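Serine/threonine-protein kinase/endoribonuclease IRE1 (Saccharomyces cerevisiae, PDB 2BE1) senses unfolded proteins in the lumen of the endoplasmic reticulum and, once activated, splices HAC1 precursor mRNA to switch on the unfolded protein response. Local coordinates at residues I60-I69 against L78-L88; A217-L225 against N297-A305. One frame throughout, in Å; residues are numbered along the deposited sequence.

Interaction 1: I60-I69 against L78-L88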
loop_
_atom_site.group_PDB
_atom_site.type_symbol
_atom_site.label_atom_id
_atom_site.label_comp_id
_atom_site.label_asym_id
_atom_site.label_seq_id
_atom_site.Cartn_x
_atom_site.Cartn_y
_atom_site.Cartn_z
ATOM N N ILE A 60 -9.358 10.643 -16.408
ATOM C CA ILE A 60 -8.489 11.776 -16.170
ATOM C C ILE A 60 -8.204 11.884 -14.715
ATOM O O ILE A 60 -9.145 11.957 -13.924
ATOM C CB ILE A 60 -9.181 13.076 -16.570
ATOM C CG1 ILE A 60 -9.497 13.042 -18.061
ATOM C CG2 ILE A 60 -8.294 14.291 -16.262
ATOM C CD1 ILE A 60 -10.531 13.936 -18.477
ATOM N N ILE A 61 -6.920 11.924 -14.332
ATOM C CA ILE A 61 -6.575 12.202 -12.895
ATOM C C ILE A 61 -5.792 13.478 -12.631
ATOM O O ILE A 61 -5.018 13.986 -13.483
ATOM C CB ILE A 61 -5.819 11.094 -12.279
ATOM C CG1 ILE A 61 -4.441 11.071 -12.882
ATOM C CG2 ILE A 61 -6.544 9.737 -12.539
ATOM C CD1 ILE A 61 -3.977 9.668 -13.021
ATOM N N GLU A 62 -6.031 14.051 -11.468
ATOM C CA GLU A 62 -5.270 15.243 -11.145
ATOM C C GLU A 62 -3.991 14.714 -10.498
ATOM O O GLU A 62 -4.044 13.973 -9.499
ATOM C CB GLU A 62 -6.012 16.190 -10.221
ATOM C CG GLU A 62 -5.133 17.284 -9.690
ATOM C CD GLU A 62 -5.884 18.223 -8.776
ATOM O OE1 GLU A 62 -5.764 19.484 -8.877
ATOM O OE2 GLU A 62 -6.635 17.692 -7.958
ATOM N N PRO A 63 -2.829 15.044 -11.082
ATOM C CA PRO A 63 -1.600 14.457 -10.594
ATOM C C PRO A 63 -1.221 15.232 -9.384
ATOM O O PRO A 63 -0.382 16.131 -9.465
ATOM C CB PRO A 63 -0.599 14.772 -11.697
ATOM C CG PRO A 63 -1.055 16.004 -12.234
ATOM C CD PRO A 63 -2.575 15.969 -12.190
ATOM N N PHE A 64 -1.850 14.977 -8.263
ATOM C CA PHE A 64 -1.515 15.822 -7.153
ATOM C C PHE A 64 -2.158 15.253 -5.931
ATOM O O PHE A 64 -3.267 14.727 -5.981
ATOM C CB PHE A 64 -1.930 17.268 -7.383
ATOM C CG PHE A 64 -1.830 18.076 -6.165
ATOM C CD1 PHE A 64 -0.638 18.674 -5.820
ATOM C CD2 PHE A 64 -2.907 18.177 -5.275
ATOM C CE1 PHE A 64 -0.541 19.434 -4.611
ATOM C CE2 PHE A 64 -2.804 18.944 -4.063
ATOM C CZ PHE A 64 -1.636 19.562 -3.743
ATOM N N GLY A 65 -1.455 15.324 -4.827
ATOM C CA GLY A 65 -1.966 14.719 -3.648
ATOM C C GLY A 65 -2.316 13.264 -3.827
ATOM O O GLY A 65 -1.527 12.482 -4.384
ATOM N N ASP A 66 -3.506 12.926 -3.329
ATOM C CA ASP A 66 -4.053 11.590 -3.397
ATOM C C ASP A 66 -4.237 11.124 -4.805
ATOM O O ASP A 66 -4.594 9.986 -5.028
ATOM C CB ASP A 66 -5.394 11.577 -2.728
ATOM C CG ASP A 66 -5.293 11.335 -1.218
ATOM O OD1 ASP A 66 -4.179 11.086 -0.676
ATOM O OD2 ASP A 66 -6.351 11.375 -0.538
ATOM N N GLY A 67 -3.978 12.021 -5.753
ATOM C CA GLY A 67 -4.313 11.814 -7.150
ATOM C C GLY A 67 -5.815 11.678 -7.390
ATOM O O GLY A 67 -6.348 10.548 -7.550
ATOM N N ASN A 68 -6.509 12.819 -7.431
ATOM C CA ASN A 68 -7.948 12.772 -7.636
ATOM C C ASN A 68 -8.490 12.361 -9.015
ATOM O O ASN A 68 -7.920 12.665 -10.037
ATOM C CB ASN A 68 -8.536 14.077 -7.224
ATOM C CG ASN A 68 -9.763 13.872 -6.396
ATOM O OD1 ASN A 68 -9.829 14.368 -5.249
ATOM N ND2 ASN A 68 -10.756 13.088 -6.936
ATOM N N ILE A 69 -9.617 11.688 -9.047
ATOM C CA ILE A 69 -10.139 11.177 -10.301
ATOM C C ILE A 69 -11.283 12.000 -10.857
ATOM O O ILE A 69 -12.315 12.210 -10.176
ATOM C CB ILE A 69 -10.682 9.793 -10.141
ATOM C CG1 ILE A 69 -9.545 8.888 -9.699
ATOM C CG2 ILE A 69 -11.470 9.370 -11.433
ATOM C CD1 ILE A 69 -10.023 7.779 -8.921
ATOM N N LEU A 78 -17.267 17.169 -18.379
ATOM C CA LEU A 78 -16.291 16.760 -17.397
ATOM C C LEU A 78 -16.962 16.609 -16.062
ATOM O O LEU A 78 -17.698 17.501 -15.609
ATOM C CB LEU A 78 -15.243 17.845 -17.261
ATOM C CG LEU A 78 -14.199 17.658 -16.189
ATOM C CD1 LEU A 78 -13.364 16.553 -16.628
ATOM C CD2 LEU A 78 -13.352 18.794 -16.106
ATOM N N GLN A 79 -16.690 15.483 -15.409
ATOM C CA GLN A 79 -17.147 15.271 -14.050
ATOM C C GLN A 79 -16.084 14.930 -13.018
ATOM O O GLN A 79 -15.024 14.400 -13.343
ATOM C CB GLN A 79 -18.235 14.241 -14.066
ATOM C CG GLN A 79 -19.515 14.855 -14.533
ATOM C CD GLN A 79 -20.399 13.855 -15.262
ATOM O OE1 GLN A 79 -21.384 14.274 -15.898
ATOM N NE2 GLN A 79 -20.066 12.525 -15.192
ATOM N N LYS A 80 -16.365 15.270 -11.769
ATOM C CA LYS A 80 -15.446 14.933 -10.720
ATOM C C LYS A 80 -15.961 13.719 -9.985
ATOM O O LYS A 80 -17.038 13.755 -9.418
ATOM C CB LYS A 80 -15.244 16.076 -9.743
ATOM C CG LYS A 80 -14.145 15.784 -8.768
ATOM C CD LYS A 80 -13.790 17.038 -8.025
ATOM C CE LYS A 80 -13.043 16.712 -6.728
ATOM N NZ LYS A 80 -13.416 15.378 -6.209
ATOM N N LEU A 81 -15.208 12.630 -9.987
ATOM C CA LEU A 81 -15.624 11.520 -9.195
ATOM C C LEU A 81 -15.215 11.776 -7.762
ATOM O O LEU A 81 -14.180 12.461 -7.507
ATOM C CB LEU A 81 -14.981 10.258 -9.701
ATOM C CG LEU A 81 -15.534 9.842 -11.037
ATOM C CD1 LEU A 81 -15.194 8.395 -11.140
ATOM C CD2 LEU A 81 -17.013 10.026 -11.007
ATOM N N PRO A 82 -16.008 11.218 -6.822
ATOM C CA PRO A 82 -15.755 11.311 -5.381
ATOM C C PRO A 82 -14.722 10.273 -4.936
ATOM O O PRO A 82 -14.907 9.611 -3.951
ATOM C CB PRO A 82 -17.142 11.016 -4.777
ATOM C CG PRO A 82 -17.798 10.086 -5.768
ATOM C CD PRO A 82 -17.229 10.431 -7.125
ATOM N N LEU A 83 -13.645 10.121 -5.679
ATOM C CA LEU A 83 -12.710 9.016 -5.471
ATOM C C LEU A 83 -11.336 9.536 -5.761
ATOM O O LEU A 83 -11.190 10.518 -6.505
ATOM C CB LEU A 83 -13.019 7.883 -6.446
ATOM C CG LEU A 83 -14.416 7.236 -6.352
ATOM C CD1 LEU A 83 -14.472 6.058 -7.313
ATOM C CD2 LEU A 83 -14.816 6.793 -4.910
ATOM N N SER A 84 -10.339 8.878 -5.194
ATOM C CA SER A 84 -8.982 9.338 -5.261
ATOM C C SER A 84 -8.216 8.109 -5.649
ATOM O O SER A 84 -8.589 6.973 -5.343
ATOM C CB SER A 84 -8.636 9.893 -3.866
ATOM O OG SER A 84 -7.480 9.352 -3.226
ATOM N N ILE A 85 -7.138 8.275 -6.349
ATOM C CA ILE A 85 -6.434 7.067 -6.603
ATOM C C ILE A 85 -5.831 6.385 -5.404
ATOM O O ILE A 85 -5.962 5.215 -5.335
ATOM C CB ILE A 85 -5.449 7.187 -7.684
ATOM C CG1 ILE A 85 -6.132 6.678 -8.924
ATOM C CG2 ILE A 85 -4.228 6.289 -7.406
ATOM C CD1 ILE A 85 -5.459 7.098 -10.102
ATOM N N ARG A 86 -5.171 7.092 -4.481
ATOM C CA ARG A 86 -4.695 6.482 -3.242
ATOM C C ARG A 86 -5.869 5.712 -2.701
ATOM O O ARG A 86 -5.829 4.498 -2.568
ATOM C CB ARG A 86 -4.228 7.518 -2.213
ATOM C CG ARG A 86 -4.352 7.028 -0.750
ATOM C CD ARG A 86 -3.838 8.001 0.268
ATOM N NE ARG A 86 -2.412 7.770 0.464
ATOM C CZ ARG A 86 -1.404 8.523 -0.037
ATOM N NH1 ARG A 86 -1.594 9.648 -0.783
ATOM N NH2 ARG A 86 -0.139 8.163 0.227
ATOM N N GLN A 87 -6.942 6.441 -2.453
ATOM C CA GLN A 87 -8.124 5.894 -1.853
ATOM C C GLN A 87 -8.631 4.666 -2.555
ATOM O O GLN A 87 -9.044 3.740 -1.916
ATOM C CB GLN A 87 -9.191 6.953 -1.846
ATOM C CG GLN A 87 -10.551 6.565 -1.278
ATOM C CD GLN A 87 -11.632 7.424 -1.943
ATOM O OE1 GLN A 87 -12.407 6.923 -2.797
ATOM N NE2 GLN A 87 -11.628 8.761 -1.630
ATOM N N LEU A 88 -8.615 4.637 -3.870
ATOM C CA LEU A 88 -9.035 3.405 -4.531
ATOM C C LEU A 88 -8.122 2.194 -4.255
ATOM O O LEU A 88 -8.555 1.206 -3.721
ATOM C CB LEU A 88 -9.202 3.650 -6.023
ATOM C CG LEU A 88 -10.514 3.188 -6.634
ATOM C CD1 LEU A 88 -11.703 3.851 -5.948
ATOM C CD2 LEU A 88 -10.419 3.652 -8.023
#
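The beta hairpin of strands 68-73 and 77-84, continued into helix 85-89, holds this contact, and Ile69 is bonded to the partner strand through both its backbone N and its O. Its N donates to Leu83 O (3.2 Å) while its O accepts from Leu81 N (2.9 Å), so the partner strand is held on either side of the corner it turns at Pro82. Asn68 pairs with Ser84 as an antiparallel non-hydrogen-bonded pair. Beyond it the bonding carries on into the first turn of the helix: Gly67 O takes Ile85 N at 2.7 Å, and Asp66 O takes Arg86 N at 3.0 Å, two bonds that hold residues 66-67 to the start of the helix. Ser84 is the N-cap, its OG accepting from Gln87 N. This hairpin is two strands of a three-stranded antiparallel sheet in the lumenal domain, with strand 57-61 on its far side. The Asp66 carboxylate reaches Arg86 as a salt bridge, OD1 to NH1 3.0 Å, met on the anti side with the two planes 48° apart; a bend at chi3 (-88°) brings the guanidinium back to it. On the apolar side, CD1 of Ile69 lies against Leu83 CB, Ile85 CG1 and Leu88 CD2, and its CG2 branch touches Leu81 CD1 at 3.9 Å. Ile85 CD1 goes on to meet Ile61 CG2 at 3.8 Å, and Phe175 and Val189 also pack on Ile85.

Interaction 2: A217-L225 against N297-A305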
loop_
_atom_site.group_PDB
_atom_site.type_symbol
_atom_site.label_atom_id
_atom_site.label_comp_id
_atom_site.label_asym_id
_atom_site.label_seq_id
_atom_site.Cartn_x
_atom_site.Cartn_y
_atom_site.Cartn_z
ATOM N N ALA A 217 4.236 29.796 -7.415
ATOM C CA ALA A 217 3.192 28.876 -7.903
ATOM C C ALA A 217 3.381 28.507 -9.385
ATOM O O ALA A 217 4.042 29.232 -10.109
ATOM C CB ALA A 217 1.827 29.492 -7.722
ATOM N N PRO A 218 2.814 27.358 -9.845
ATOM C CA PRO A 218 2.779 27.084 -11.263
ATOM C C PRO A 218 1.866 28.003 -12.004
ATOM O O PRO A 218 0.745 28.253 -11.571
ATOM C CB PRO A 218 2.271 25.640 -11.338
ATOM C CG PRO A 218 1.727 25.388 -10.198
ATOM C CD PRO A 218 2.283 26.209 -9.120
ATOM N N PHE A 219 2.392 28.474 -13.114
ATOM C CA PHE A 219 1.848 29.553 -13.896
ATOM C C PHE A 219 1.877 29.155 -15.354
ATOM O O PHE A 219 2.400 28.090 -15.682
ATOM C CB PHE A 219 2.739 30.811 -13.734
ATOM C CG PHE A 219 2.115 32.079 -14.304
ATOM C CD1 PHE A 219 0.750 32.391 -14.050
ATOM C CD2 PHE A 219 2.867 32.950 -15.072
ATOM C CE1 PHE A 219 0.153 33.555 -14.572
ATOM C CE2 PHE A 219 2.302 34.120 -15.603
ATOM C CZ PHE A 219 0.948 34.431 -15.352
ATOM N N ARG A 220 1.402 30.049 -16.229
ATOM C CA ARG A 220 1.084 29.720 -17.627
ATOM C C ARG A 220 2.330 29.292 -18.414
ATOM O O ARG A 220 3.463 29.679 -18.067
ATOM C CB ARG A 220 0.261 30.838 -18.256
ATOM C CG ARG A 220 0.558 31.175 -19.674
ATOM C CD ARG A 220 1.282 32.529 -19.806
ATOM N NE ARG A 220 0.382 33.644 -19.510
ATOM C CZ ARG A 220 0.768 34.925 -19.343
ATOM N NH1 ARG A 220 2.070 35.283 -19.456
ATOM N NH2 ARG A 220 -0.139 35.882 -19.066
ATOM N N ASP A 221 2.138 28.415 -19.399
ATOM C CA ASP A 221 3.260 28.048 -20.245
ATOM C C ASP A 221 4.379 27.368 -19.536
ATOM O O ASP A 221 5.516 27.789 -19.690
ATOM C CB ASP A 221 3.831 29.269 -20.970
ATOM C CG ASP A 221 2.909 29.753 -22.124
ATOM O OD1 ASP A 221 2.018 28.921 -22.537
ATOM O OD2 ASP A 221 3.056 30.950 -22.599
ATOM N N LYS A 222 4.046 26.286 -18.833
ATOM C CA LYS A 222 5.036 25.530 -18.038
ATOM C C LYS A 222 6.026 26.481 -17.351
ATOM O O LYS A 222 7.260 26.436 -17.629
ATOM C CB LYS A 222 5.839 24.537 -18.876
ATOM C CG LYS A 222 5.047 23.626 -19.760
ATOM C CD LYS A 222 4.964 24.152 -21.247
ATOM C CE LYS A 222 4.595 23.050 -22.277
ATOM N NZ LYS A 222 5.292 21.781 -21.905
ATOM N N SER A 223 5.500 27.353 -16.490
ATOM C CA SER A 223 6.379 28.256 -15.768
ATOM C C SER A 223 6.044 28.400 -14.293
ATOM O O SER A 223 4.969 28.002 -13.822
ATOM C CB SER A 223 6.292 29.609 -16.372
ATOM O OG SER A 223 4.998 30.073 -16.157
ATOM N N LEU A 224 6.980 28.975 -13.561
ATOM C CA LEU A 224 6.724 29.359 -12.179
ATOM C C LEU A 224 6.568 30.874 -12.087
ATOM O O LEU A 224 7.360 31.638 -12.650
ATOM C CB LEU A 224 7.846 28.880 -11.237
ATOM C CG LEU A 224 7.734 27.481 -10.579
ATOM C CD1 LEU A 224 6.447 26.702 -10.861
ATOM C CD2 LEU A 224 8.956 26.569 -10.827
ATOM N N LEU A 225 5.532 31.299 -11.377
ATOM C CA LEU A 225 5.331 32.689 -11.059
ATOM C C LEU A 225 5.424 32.864 -9.545
ATOM O O LEU A 225 4.737 32.177 -8.816
ATOM C CB LEU A 225 3.967 33.121 -11.570
ATOM C CG LEU A 225 3.411 34.381 -10.929
ATOM C CD1 LEU A 225 4.182 35.563 -11.448
ATOM C CD2 LEU A 225 1.954 34.559 -11.311
ATOM N N ASN A 297 -6.272 23.340 -6.253
ATOM C CA ASN A 297 -4.850 23.170 -6.251
ATOM C C ASN A 297 -4.089 24.057 -7.162
ATOM O O ASN A 297 -2.907 24.248 -6.945
ATOM C CB ASN A 297 -4.544 21.733 -6.503
ATOM C CG ASN A 297 -5.246 20.876 -5.511
ATOM O OD1 ASN A 297 -5.537 21.316 -4.396
ATOM N ND2 ASN A 297 -5.570 19.666 -5.903
ATOM N N PHE A 298 -4.707 24.612 -8.185
ATOM C CA PHE A 298 -3.849 25.342 -9.099
ATOM C C PHE A 298 -4.505 26.609 -9.595
ATOM O O PHE A 298 -4.481 26.903 -10.851
ATOM C CB PHE A 298 -3.374 24.489 -10.280
ATOM C CG PHE A 298 -2.722 23.222 -9.889
ATOM C CD1 PHE A 298 -3.488 22.071 -9.637
ATOM C CD2 PHE A 298 -1.343 23.175 -9.738
ATOM C CE1 PHE A 298 -2.847 20.884 -9.257
ATOM C CE2 PHE A 298 -0.675 22.009 -9.405
ATOM C CZ PHE A 298 -1.423 20.854 -9.173
ATOM N N PRO A 299 -5.013 27.418 -8.627
ATOM C CA PRO A 299 -5.861 28.570 -8.871
ATOM C C PRO A 299 -5.140 29.447 -9.827
ATOM O O PRO A 299 -5.693 29.924 -10.825
ATOM C CB PRO A 299 -5.842 29.252 -7.529
ATOM C CG PRO A 299 -4.528 28.808 -6.963
ATOM C CD PRO A 299 -4.659 27.359 -7.207
ATOM N N SER A 300 -3.875 29.618 -9.527
ATOM C CA SER A 300 -3.117 30.598 -10.241
ATOM C C SER A 300 -3.044 30.305 -11.769
ATOM O O SER A 300 -3.189 31.233 -12.619
ATOM C CB SER A 300 -1.738 30.725 -9.588
ATOM O OG SER A 300 -0.941 31.685 -10.262
ATOM N N LEU A 301 -2.817 29.018 -12.085
ATOM C CA LEU A 301 -2.759 28.492 -13.449
ATOM C C LEU A 301 -4.136 28.445 -14.095
ATOM O O LEU A 301 -4.351 29.013 -15.174
ATOM C CB LEU A 301 -2.198 27.095 -13.432
ATOM C CG LEU A 301 -1.834 26.593 -14.820
ATOM C CD1 LEU A 301 -0.502 25.977 -14.757
ATOM C CD2 LEU A 301 -2.843 25.567 -15.226
ATOM N N VAL A 302 -5.073 27.780 -13.445
ATOM C CA VAL A 302 -6.403 27.748 -13.981
ATOM C C VAL A 302 -6.987 29.103 -14.456
ATOM O O VAL A 302 -7.740 29.192 -15.465
ATOM C CB VAL A 302 -7.318 27.147 -12.981
ATOM C CG1 VAL A 302 -8.725 27.010 -13.594
ATOM C CG2 VAL A 302 -6.776 25.791 -12.611
ATOM N N GLU A 303 -6.645 30.163 -13.745
ATOM C CA GLU A 303 -7.270 31.452 -13.994
ATOM C C GLU A 303 -6.571 32.111 -15.140
ATOM O O GLU A 303 -7.188 32.843 -15.840
ATOM C CB GLU A 303 -7.212 32.256 -12.701
ATOM C CG GLU A 303 -6.989 33.739 -12.822
ATOM C CD GLU A 303 -6.054 34.246 -11.683
ATOM O OE1 GLU A 303 -4.837 33.836 -11.639
ATOM O OE2 GLU A 303 -6.560 35.056 -10.846
ATOM N N SER A 304 -5.286 31.816 -15.338
ATOM C CA SER A 304 -4.492 32.317 -16.484
ATOM C C SER A 304 -4.643 31.433 -17.746
ATOM O O SER A 304 -3.915 31.536 -18.735
ATOM C CB SER A 304 -3.015 32.419 -16.072
ATOM O OG SER A 304 -2.334 31.176 -16.195
ATOM N N ALA A 305 -5.635 30.570 -17.695
ATOM C CA ALA A 305 -5.825 29.531 -18.686
ATOM C C ALA A 305 -7.090 29.786 -19.545
ATOM O O ALA A 305 -8.132 30.222 -19.035
ATOM C CB ALA A 305 -5.948 28.218 -17.950
#
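A short helix, 299-303, lies beside the edge strand 216-219 of a three-stranded antiparallel sheet, their segment axes 6.7 Å apart and only 13° from parallel. Most of the side chains that meet are small or apolar. Pro218 presents CG to the rim of the Phe298 ring, 3.8 Å from CD2 and in the ring plane, while its carbonyl oxygen rests on Leu301 CB (3.7 Å). Leu301 sends CD1 on to Phe219 O, also at 3.7 Å. The chi1 of Phe219, -169°, carries its ring back to the helix although its CB points off it: CE1 approaches Ser304 CB obliquely at 3.7 Å, and Leu225 CD2, from the neighbouring strand, lies over one face of the ring, toward its rim. Ser300 faces the strand as well, its CB 4.2 Å from Ala217 CB. At the C-terminal end Ser304 OG turns back to Leu301 O, a 3.1 Å bond on a lone pair in the carbonyl plane, and in that pose sits 3.3 Å from Arg220 CB. A glycine in place of Ser304 would probably leave Leu301 O without this hydroxyl and open a gap beside the Phe219 ring and Arg220 CB. Leu301 and Phe298, the latter at the N-cap, both pack on Leu293 of strand 290-294, with Val246 of strand 245-254 also against Phe298; within the sheet, strand 223-227 separates strand 216-219 from strand 234-237.

How the interactions relate
Following the chain from the N terminus, interaction 1 comes first and closes a short loop: only eight residues separate 60-69 from 78-88, and strand 57-61, the hairpin and helix 85-89 are drawn together. The chain then runs through the long strands 112-127 and 167-179 before reaching 217-225, and interaction 2 closes a much larger loop of 71 residues by bringing 297-305 back to strands 216-219 and 223-227. The two loops neither nest nor cross; they follow in series. Their centres are 20 Å apart, yet Asn297 ND2 approaches Glu62 OE1 at 3.0 Å, a probable, weak hydrogen bond, and Phe298 CZ packs on Phe64 CB, so loop 62-67 meets the residues leading into helix 299-303, which lies on strand 216-219.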